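Local coordinates for putative Scyalone Dehydratase (Novosphingobium aromaticivorans DSM 12444, PDB 3EF8), which is of unconfirmed function but probably acts as a lyase related to scytalone dehydratase, within the SnoaL-like group of the NTF2 superfamily, at residues A[35-40]-A[122-127]; A[92-97]-A[107-112]. All blocks are in the same frame, centred on the assembly; numbering follows the deposited sequence.

Contact 1: residues A[35-40]-A[122-127]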
ATOM      1  N   LEU A  35     -11.249   9.899  16.632  1.00 12.06           N
ATOM      2  CA  LEU A  35     -11.654   8.895  15.647  1.00 13.06           C
ATOM      3  C   LEU A  35     -12.111   7.599  16.294  1.00 13.84           C
ATOM      4  O   LEU A  35     -12.304   6.608  15.604  1.00 12.73           O
ATOM      5  CB  LEU A  35     -10.512   8.631  14.665  1.00 11.25           C
ATOM      6  CG  LEU A  35     -10.148   9.845  13.831  1.00 13.04           C
ATOM      7  CD1 LEU A  35      -8.929   9.553  12.894  1.00 14.14           C
ATOM      8  CD2 LEU A  35     -11.340  10.371  13.023  1.00 15.21           C
ATOM      9  N   PHE A  36     -12.299   7.624  17.610  1.00 12.40           N
ATOM     10  CA  PHE A  36     -12.846   6.480  18.374  1.00 13.67           C
ATOM     11  C   PHE A  36     -14.105   6.901  19.123  1.00 16.12           C
ATOM     12  O   PHE A  36     -14.174   8.020  19.641  1.00 16.98           O
ATOM     13  CB  PHE A  36     -11.872   5.947  19.412  1.00 13.55           C
ATOM     14  CG  PHE A  36     -10.761   5.150  18.832  1.00 15.81           C
ATOM     15  CD1 PHE A  36      -9.739   5.801  18.154  1.00 16.95           C
ATOM     16  CD2 PHE A  36     -10.704   3.763  18.950  1.00 20.17           C
ATOM     17  CE1 PHE A  36      -8.729   5.094  17.582  1.00 19.59           C
ATOM     18  CE2 PHE A  36      -9.637   3.071  18.363  1.00 16.50           C
ATOM     19  CZ  PHE A  36      -8.681   3.758  17.697  1.00 16.73           C
ATOM     20  N   VAL A  37     -15.093   6.003  19.134  1.00 13.66           N
ATOM     21  CA  VAL A  37     -16.291   6.200  19.975  1.00 13.97           C
ATOM     22  C   VAL A  37     -15.902   6.005  21.418  1.00 11.74           C
ATOM     23  O   VAL A  37     -14.879   5.406  21.755  1.00 13.49           O
ATOM     24  CB  VAL A  37     -17.458   5.256  19.576  1.00 13.96           C
ATOM     25  CG1 VAL A  37     -17.921   5.550  18.145  1.00 17.05           C
ATOM     26  CG2 VAL A  37     -17.113   3.821  19.776  1.00 14.72           C
ATOM     27  N   GLU A  38     -16.788   6.512  22.299  1.00 14.64           N
ATOM     28  CA  GLU A  38     -16.523   6.385  23.730  1.00 16.79           C
ATOM     29  C   GLU A  38     -16.438   4.949  24.207  1.00 13.35           C
ATOM     30  O   GLU A  38     -15.582   4.552  24.986  1.00 17.66           O
ATOM     31  CB  GLU A  38     -17.645   7.076  24.519  1.00 18.41           C
ATOM     32  CG  GLU A  38     -17.524   6.932  26.000  1.00 22.45           C
ATOM     33  CD  GLU A  38     -16.315   7.669  26.567  1.00 30.67           C
ATOM     34  OE1 GLU A  38     -15.726   8.525  25.856  1.00 28.33           O
ATOM     35  OE2 GLU A  38     -15.964   7.387  27.739  1.00 35.92           O
ATOM     36  N   ASP A  39     -17.347   4.151  23.649  0.60 15.32           N
ATOM     37  CA  ASP A  39     -17.557   2.757  24.048  0.60 16.84           C
ATOM     38  C   ASP A  39     -16.760   1.809  23.157  0.60 17.69           C
ATOM     39  O   ASP A  39     -17.259   0.767  22.710  0.60 19.01           O
ATOM     40  CB  ASP A  39     -19.042   2.391  23.940  0.60 18.03           C
ATOM     41  CG  ASP A  39     -19.385   1.115  24.690  0.60 21.08           C
ATOM     42  OD1 ASP A  39     -18.501   0.534  25.351  0.60 23.67           O
ATOM     43  OD2 ASP A  39     -20.560   0.700  24.647  0.60 23.20           O
ATOM     44  N   CYS A  40     -15.506   2.161  22.950  1.00 16.53           N
ATOM     45  CA  CYS A  40     -14.615   1.386  22.057  1.00 14.78           C
ATOM     46  C   CYS A  40     -13.835   0.303  22.760  1.00 16.42           C
ATOM     47  O   CYS A  40     -13.762   0.217  24.001  1.00 16.19           O
ATOM     48  CB  CYS A  40     -13.627   2.302  21.314  1.00 13.85           C
ATOM     49  SG  CYS A  40     -12.480   3.213  22.418  1.00 17.27           S
ATOM     50  N   GLN A 122     -19.500  11.146  10.577  1.00 17.45           N
ATOM     51  CA  GLN A 122     -18.085  10.727  10.673  1.00 14.42           C
ATOM     52  C   GLN A 122     -17.927   9.267  11.053  1.00 14.43           C
ATOM     53  O   GLN A 122     -18.490   8.780  12.035  1.00 15.64           O
ATOM     54  CB  GLN A 122     -17.392  11.557  11.749  1.00 15.41           C
ATOM     55  CG  GLN A 122     -15.954  11.155  12.119  1.00 20.12           C
ATOM     56  CD  GLN A 122     -14.945  11.528  11.037  1.00 23.17           C
ATOM     57  OE1 GLN A 122     -14.885  12.694  10.624  1.00 22.18           O
ATOM     58  NE2 GLN A 122     -14.131  10.551  10.579  1.00 17.33           N
ATOM     59  N   TRP A 123     -17.108   8.556  10.276  1.00 12.61           N
ATOM     60  CA  TRP A 123     -16.736   7.204  10.656  1.00 11.22           C
ATOM     61  C   TRP A 123     -15.737   7.234  11.782  1.00 12.33           C
ATOM     62  O   TRP A 123     -14.808   8.037  11.799  1.00 11.81           O
ATOM     63  CB  TRP A 123     -16.175   6.431   9.444  1.00 10.51           C
ATOM     64  CG  TRP A 123     -17.255   6.098   8.408  1.00 11.16           C
ATOM     65  CD1 TRP A 123     -17.575   6.804   7.307  1.00 10.33           C
ATOM     66  CD2 TRP A 123     -18.161   4.972   8.436  1.00 10.77           C
ATOM     67  NE1 TRP A 123     -18.603   6.193   6.611  1.00 10.55           N
ATOM     68  CE2 TRP A 123     -18.995   5.085   7.310  1.00 10.20           C
ATOM     69  CE3 TRP A 123     -18.354   3.911   9.312  1.00 10.69           C
ATOM     70  CZ2 TRP A 123     -19.970   4.137   7.011  1.00 10.20           C
ATOM     71  CZ3 TRP A 123     -19.335   2.977   9.008  1.00  9.73           C
ATOM     72  CH2 TRP A 123     -20.119   3.103   7.876  1.00  8.88           C
ATOM     73  N   LYS A 124     -15.934   6.333  12.707  1.00 11.16           N
ATOM     74  CA  LYS A 124     -15.098   6.168  13.880  1.00 10.50           C
ATOM     75  C   LYS A 124     -14.904   4.715  14.170  1.00 11.80           C
ATOM     76  O   LYS A 124     -15.726   3.880  13.806  1.00 12.57           O
ATOM     77  CB  LYS A 124     -15.740   6.852  15.109  1.00 11.85           C
ATOM     78  CG  LYS A 124     -15.862   8.352  14.934  1.00 14.02           C
ATOM     79  CD  LYS A 124     -16.342   8.989  16.208  1.00 21.60           C
ATOM     80  CE  LYS A 124     -16.439  10.479  16.056  1.00 28.10           C
ATOM     81  NZ  LYS A 124     -17.053  11.048  17.315  1.00 34.02           N
ATOM     82  N   PHE A 125     -13.787   4.421  14.814  1.00 10.21           N
ATOM     83  CA  PHE A 125     -13.560   3.088  15.306  1.00  9.73           C
ATOM     84  C   PHE A 125     -14.392   2.735  16.507  1.00 11.54           C
ATOM     85  O   PHE A 125     -14.388   3.437  17.504  1.00 13.29           O
ATOM     86  CB  PHE A 125     -12.092   2.798  15.656  1.00 10.08           C
ATOM     87  CG  PHE A 125     -11.155   2.887  14.445  1.00 10.18           C
ATOM     88  CD1 PHE A 125     -11.136   1.880  13.500  1.00  9.83           C
ATOM     89  CD2 PHE A 125     -10.264   3.961  14.294  1.00  9.83           C
ATOM     90  CE1 PHE A 125     -10.268   1.937  12.415  1.00 10.31           C
ATOM     91  CE2 PHE A 125      -9.429   4.047  13.202  1.00 12.16           C
ATOM     92  CZ  PHE A 125      -9.402   3.007  12.299  1.00 10.05           C
ATOM     93  N   LYS A 126     -15.051   1.583  16.423  1.00 12.77           N
ATOM     94  CA  LYS A 126     -15.706   0.994  17.610  1.00 13.03           C
ATOM     95  C   LYS A 126     -14.856  -0.130  18.196  1.00 12.56           C
ATOM     96  O   LYS A 126     -14.739  -0.290  19.392  1.00 13.45           O
ATOM     97  CB  LYS A 126     -17.119   0.515  17.295  1.00 13.09           C
ATOM     98  CG  LYS A 126     -17.831  -0.018  18.545  1.00 20.50           C
ATOM     99  CD  LYS A 126     -19.302   0.356  18.510  1.00 25.00           C
ATOM    100  CE  LYS A 126     -20.067  -0.115  19.764  1.00 28.79           C
ATOM    101  NZ  LYS A 126     -20.139  -1.574  19.843  1.00 30.45           N
ATOM    102  N   ARG A 127     -14.221  -0.922  17.327  1.00 11.41           N
ATOM    103  CA  ARG A 127     -13.266  -1.922  17.754  1.00 11.95           C
ATOM    104  C   ARG A 127     -12.113  -1.988  16.767  1.00 11.37           C
ATOM    105  O   ARG A 127     -12.329  -1.902  15.572  1.00 12.32           O
ATOM    106  CB  ARG A 127     -13.887  -3.331  17.860  1.00 13.76           C
ATOM    107  CG  ARG A 127     -12.883  -4.340  18.387  1.00 18.71           C
ATOM    108  CD  ARG A 127     -13.537  -5.693  18.792  1.00 22.06           C
ATOM    109  NE  ARG A 127     -12.520  -6.748  18.917  1.00 25.26           N
ATOM    110  CZ  ARG A 127     -11.858  -6.987  20.043  1.00 27.04           C
ATOM    111  NH1 ARG A 127     -12.120  -6.251  21.115  1.00 37.59           N
ATOM    112  NH2 ARG A 127     -10.941  -7.929  20.104  1.00 26.91           N
TER
HETATM  113  O   HOH W   1     -14.874  11.050  19.219  1.00 39.57           O
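A short parallel bridge, Phe-36 beside Phe-125, ties the segment 35-40 to the start of the long strand 122-136. Phe-125 N donates to Leu-35 O at 2.8 Å, and Phe-125 O in turn accepts the amide N of Val-37 at 3.1 Å, so both polar backbone atoms of Phe-125 are spent on this neighbour. Both phenylalanine side chains leave the same face of the sheet. There Phe-125 CB sits over one face of the Phe-36 ring, a CH-pi contact 3.9 Å from the ring centroid and offset toward the rim, while the two rings meet obliquely with planes at 39°. This is the side on which helix 3-25 packs against the curved sheet, as in the cone-like NTF2 fold: Tyr-20 touches Phe-36 and Met-16 touches Phe-125, while Tyr-56, from helix 53-59, stacks on Phe-36. An alanine in place of Phe-36 would probably leave Phe-125 CB and the Tyr-56 ring without their aromatic partner and open a gap beneath the helix. Val-37 meets the two lysines: its CG2, lodged between the backbone N and carbonyl carbon, lies 3.8 Å from Lys-126 CA, and its CG1 is 4.0 Å from Lys-124 CB. Lys-124 runs out extended beyond CG, and a water links its NZ to Phe-36 O. At the other end, Leu-35 CD2 rests 3.7 Å from Gln-122 NE2; the Gln-122 chain bends at chi2, and NE2 donates to Trp-123 O, which lies almost in the amide plane.

Contact 2: residues A[92-97]-A[107-112]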
ATOM      1  N   VAL A  92      -4.196  -4.701   5.950  1.00  5.57           N
ATOM      2  CA  VAL A  92      -2.782  -4.985   6.207  1.00  7.22           C
ATOM      3  C   VAL A  92      -2.055  -3.706   6.549  1.00  6.21           C
ATOM      4  O   VAL A  92      -2.372  -2.628   6.035  1.00  5.87           O
ATOM      5  CB  VAL A  92      -2.129  -5.678   4.991  1.00  7.65           C
ATOM      6  CG1 VAL A  92      -0.607  -5.824   5.161  1.00  6.92           C
ATOM      7  CG2 VAL A  92      -2.757  -7.042   4.761  1.00  8.05           C
ATOM      8  N   VAL A  93      -1.119  -3.812   7.497  1.00  6.72           N
ATOM      9  CA  VAL A  93      -0.292  -2.684   7.910  1.00  7.75           C
ATOM     10  C   VAL A  93       1.172  -3.040   7.916  1.00  6.77           C
ATOM     11  O   VAL A  93       1.563  -4.133   8.298  1.00  7.36           O
ATOM     12  CB  VAL A  93      -0.755  -2.090   9.287  1.00  7.29           C
ATOM     13  CG1 VAL A  93      -0.586  -3.093  10.411  1.00 10.38           C
ATOM     14  CG2 VAL A  93      -0.014  -0.819   9.588  1.00  9.89           C
ATOM     15  N   LEU A  94       1.967  -2.098   7.424  1.00  6.33           N
ATOM     16  CA  LEU A  94       3.417  -2.071   7.565  1.00  6.75           C
ATOM     17  C   LEU A  94       3.714  -0.815   8.403  1.00  6.67           C
ATOM     18  O   LEU A  94       3.387   0.295   8.013  1.00  7.51           O
ATOM     19  CB  LEU A  94       4.119  -1.975   6.226  1.00  7.00           C
ATOM     20  CG  LEU A  94       5.631  -1.870   6.248  1.00 10.81           C
ATOM     21  CD1 LEU A  94       6.259  -3.155   6.777  1.00 15.56           C
ATOM     22  CD2 LEU A  94       6.108  -1.568   4.803  1.00 11.39           C
ATOM     23  N   ALA A  95       4.327  -0.988   9.575  1.00  7.75           N
ATOM     24  CA  ALA A  95       4.578   0.123  10.466  1.00  8.94           C
ATOM     25  C   ALA A  95       6.037   0.104  10.893  1.00  8.25           C
ATOM     26  O   ALA A  95       6.496  -0.881  11.438  1.00  9.10           O
ATOM     27  CB  ALA A  95       3.643   0.073  11.694  1.00  9.60           C
ATOM     28  N   ILE A  96       6.740   1.194  10.558  1.00  6.85           N
ATOM     29  CA  ILE A  96       8.184   1.298  10.859  1.00  7.92           C
ATOM     30  C   ILE A  96       8.348   2.320  11.972  1.00  8.77           C
ATOM     31  O   ILE A  96       7.795   3.369  11.943  1.00  9.11           O
ATOM     32  CB  ILE A  96       8.979   1.697   9.634  1.00  8.30           C
ATOM     33  CG1 ILE A  96       8.751   0.714   8.456  1.00 10.72           C
ATOM     34  CG2 ILE A  96      10.497   1.727   9.970  1.00 11.69           C
ATOM     35  CD1 ILE A  96       7.552   1.122   7.546  1.00 11.54           C
ATOM     36  N   HIS A  97       9.146   1.935  12.955  1.00  8.80           N
ATOM     37  CA  HIS A  97       9.381   2.754  14.138  1.00 10.76           C
ATOM     38  C   HIS A  97      10.856   3.077  14.348  1.00  9.28           C
ATOM     39  O   HIS A  97      11.674   2.154  14.453  1.00 11.47           O
ATOM     40  CB  HIS A  97       8.890   1.977  15.369  1.00  8.85           C
ATOM     41  CG  HIS A  97       7.474   1.525  15.282  1.00 10.28           C
ATOM     42  ND1 HIS A  97       7.114   0.445  14.504  1.00 10.38           N
ATOM     43  CD2 HIS A  97       6.345   1.967  15.876  1.00 13.14           C
ATOM     44  CE1 HIS A  97       5.806   0.275  14.592  1.00 12.50           C
ATOM     45  NE2 HIS A  97       5.321   1.165  15.432  1.00 13.44           N
ATOM     46  N   ILE A 107      10.088  -3.007  13.014  1.00  8.85           N
ATOM     47  CA  ILE A 107       9.099  -3.204  11.953  1.00  9.79           C
ATOM     48  C   ILE A 107       7.991  -4.125  12.411  1.00  8.15           C
ATOM     49  O   ILE A 107       8.257  -5.212  12.897  1.00  9.99           O
ATOM     50  CB  ILE A 107       9.725  -3.841  10.689  1.00 10.41           C
ATOM     51  CG1 ILE A 107      11.097  -3.243  10.360  1.00 17.07           C
ATOM     52  CG2 ILE A 107       8.688  -3.754   9.527  1.00 10.33           C
ATOM     53  CD1 ILE A 107      11.132  -1.797  10.068  1.00 18.17           C
ATOM     54  N   LEU A 108       6.741  -3.652  12.224  1.00  8.18           N
ATOM     55  CA  LEU A 108       5.545  -4.435  12.461  1.00  8.02           C
ATOM     56  C   LEU A 108       4.889  -4.729  11.111  1.00  6.86           C
ATOM     57  O   LEU A 108       4.644  -3.830  10.317  1.00  8.62           O
ATOM     58  CB  LEU A 108       4.544  -3.687  13.355  1.00  9.04           C
ATOM     59  CG  LEU A 108       3.086  -4.217  13.302  1.00 14.62           C
ATOM     60  CD1 LEU A 108       3.198  -5.456  14.049  1.00 14.76           C
ATOM     61  CD2 LEU A 108       2.119  -3.220  13.982  1.00 17.51           C
ATOM     62  N   TYR A 109       4.650  -6.007  10.883  1.00  7.33           N
ATOM     63  CA  TYR A 109       3.843  -6.508   9.758  1.00  5.47           C
ATOM     64  C   TYR A 109       2.564  -7.034  10.359  1.00  8.30           C
ATOM     65  O   TYR A 109       2.605  -7.964  11.156  1.00  8.71           O
ATOM     66  CB  TYR A 109       4.541  -7.606   9.006  1.00  7.48           C
ATOM     67  CG  TYR A 109       5.923  -7.280   8.532  1.00 11.05           C
ATOM     68  CD1 TYR A 109       6.159  -6.682   7.302  1.00  8.21           C
ATOM     69  CD2 TYR A 109       7.008  -7.575   9.352  1.00 11.79           C
ATOM     70  CE1 TYR A 109       7.454  -6.401   6.870  1.00 11.00           C
ATOM     71  CE2 TYR A 109       8.296  -7.342   8.917  1.00 12.74           C
ATOM     72  CZ  TYR A 109       8.511  -6.741   7.686  1.00 12.37           C
ATOM     73  OH  TYR A 109       9.805  -6.503   7.254  1.00 13.98           O
ATOM     74  N   GLY A 110       1.428  -6.418  10.052  1.00  9.01           N
ATOM     75  CA  GLY A 110       0.231  -6.761  10.778  1.00  9.83           C
ATOM     76  C   GLY A 110      -1.029  -6.783   9.938  1.00  7.28           C
ATOM     77  O   GLY A 110      -1.011  -6.447   8.739  1.00  7.89           O
ATOM     78  N   GLN A 111      -2.086  -7.196  10.593  1.00  6.91           N
ATOM     79  CA  GLN A 111      -3.448  -7.167  10.066  1.00  7.69           C
ATOM     80  C   GLN A 111      -4.323  -6.459  11.062  1.00  7.74           C
ATOM     81  O   GLN A 111      -4.225  -6.742  12.271  1.00 10.66           O
ATOM     82  CB  GLN A 111      -3.979  -8.591   9.875  1.00  7.40           C
ATOM     83  CG  GLN A 111      -3.088  -9.484   9.066  1.00  7.89           C
ATOM     84  CD  GLN A 111      -3.584 -10.944   9.054  1.00  9.53           C
ATOM     85  OE1 GLN A 111      -4.445 -11.307   9.879  1.00 10.16           O
ATOM     86  NE2 GLN A 111      -3.030 -11.767   8.178  1.00  9.64           N
ATOM     87  N   TYR A 112      -5.192  -5.592  10.612  1.00  7.27           N
ATOM     88  CA  TYR A 112      -6.205  -5.023  11.458  1.00  7.86           C
ATOM     89  C   TYR A 112      -7.562  -5.585  11.151  1.00  8.75           C
ATOM     90  O   TYR A 112      -7.976  -5.575  10.008  1.00  7.47           O
ATOM     91  CB  TYR A 112      -6.265  -3.500  11.307  1.00  9.36           C
ATOM     92  CG  TYR A 112      -5.366  -2.724  12.206  1.00 13.16           C
ATOM     93  CD1 TYR A 112      -5.615  -2.707  13.556  1.00 15.96           C
ATOM     94  CD2 TYR A 112      -4.328  -2.003  11.715  1.00 14.92           C
ATOM     95  CE1 TYR A 112      -4.865  -1.997  14.429  1.00 15.62           C
ATOM     96  CE2 TYR A 112      -3.517  -1.232  12.624  1.00 14.12           C
ATOM     97  CZ  TYR A 112      -3.829  -1.255  13.950  1.00 13.19           C
ATOM     98  OH  TYR A 112      -3.052  -0.554  14.897  1.00 16.19           O
TER
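Val-93 CG1 reaches across to Gly-110, its paired residue, 3.7 Å from Gly-110 C. With chi1 at 64°, this methyl lies between the backbone N and the carbonyl carbon of its own residue, and it also meets Tyr-112 CD2 at 4.1 Å. Gly-110, having no side chain, leaves the methyl against its backbone. Two bonds join the pair: Gly-110 N points to Val-93 O with little tilt, whereas Val-93 N approaches Gly-110 O from 49° above the carbonyl plane. Leu-108, two residues back on the same face, pairs with Ala-95 through two further bonds, both in the carbonyl plane. Its CB lies 4.2 Å from Ala-95 CB and near the plane of the His-97 ring, at its edge. Ile-107 works on the other face. Its CD1 lies 3.6 Å from Ile-96 CG2, the two side chains side by side, and its CG2 is 3.7 Å from Leu-94 CD1 and over one face of the Tyr-109 ring. Leu-94 CD1 also touches Tyr-109 CE1, at 3.5 Å. Leu-94 and Ile-96 pack on Leu-94 and Met-134 of a neighbouring subunit. Alternating hydrogen-bonded and non-hydrogen-bonded pairs mark the antiparallel pairing of consecutive strands, 86-99 and 106-119, a beta hairpin within the curved sheet of the NTF2-like fold.

Both contacts reach the same mixed sheet, through the neighbouring strands 106-119 and 122-136, but they lie on opposite sides of the chain's centre, with their own centres 21 Å apart. Their nearest atoms stay about 7 Å from each other, so they do not touch. Strand 106-119, half of the hairpin in contact 2, is followed in the chain by strand 122-136, its antiparallel neighbour and one side of contact 1; along the chain, contact 2 is nested within the loop that contact 1 closes. Their surroundings differ: no other subunit touches 35-40 or 122-127, whereas 92-97 and 107-112 pack against both other subunits. At contact 1, Lys-126 NZ hydrogen-bonds to a triethylene glycol, probably from the crystallisation liquor.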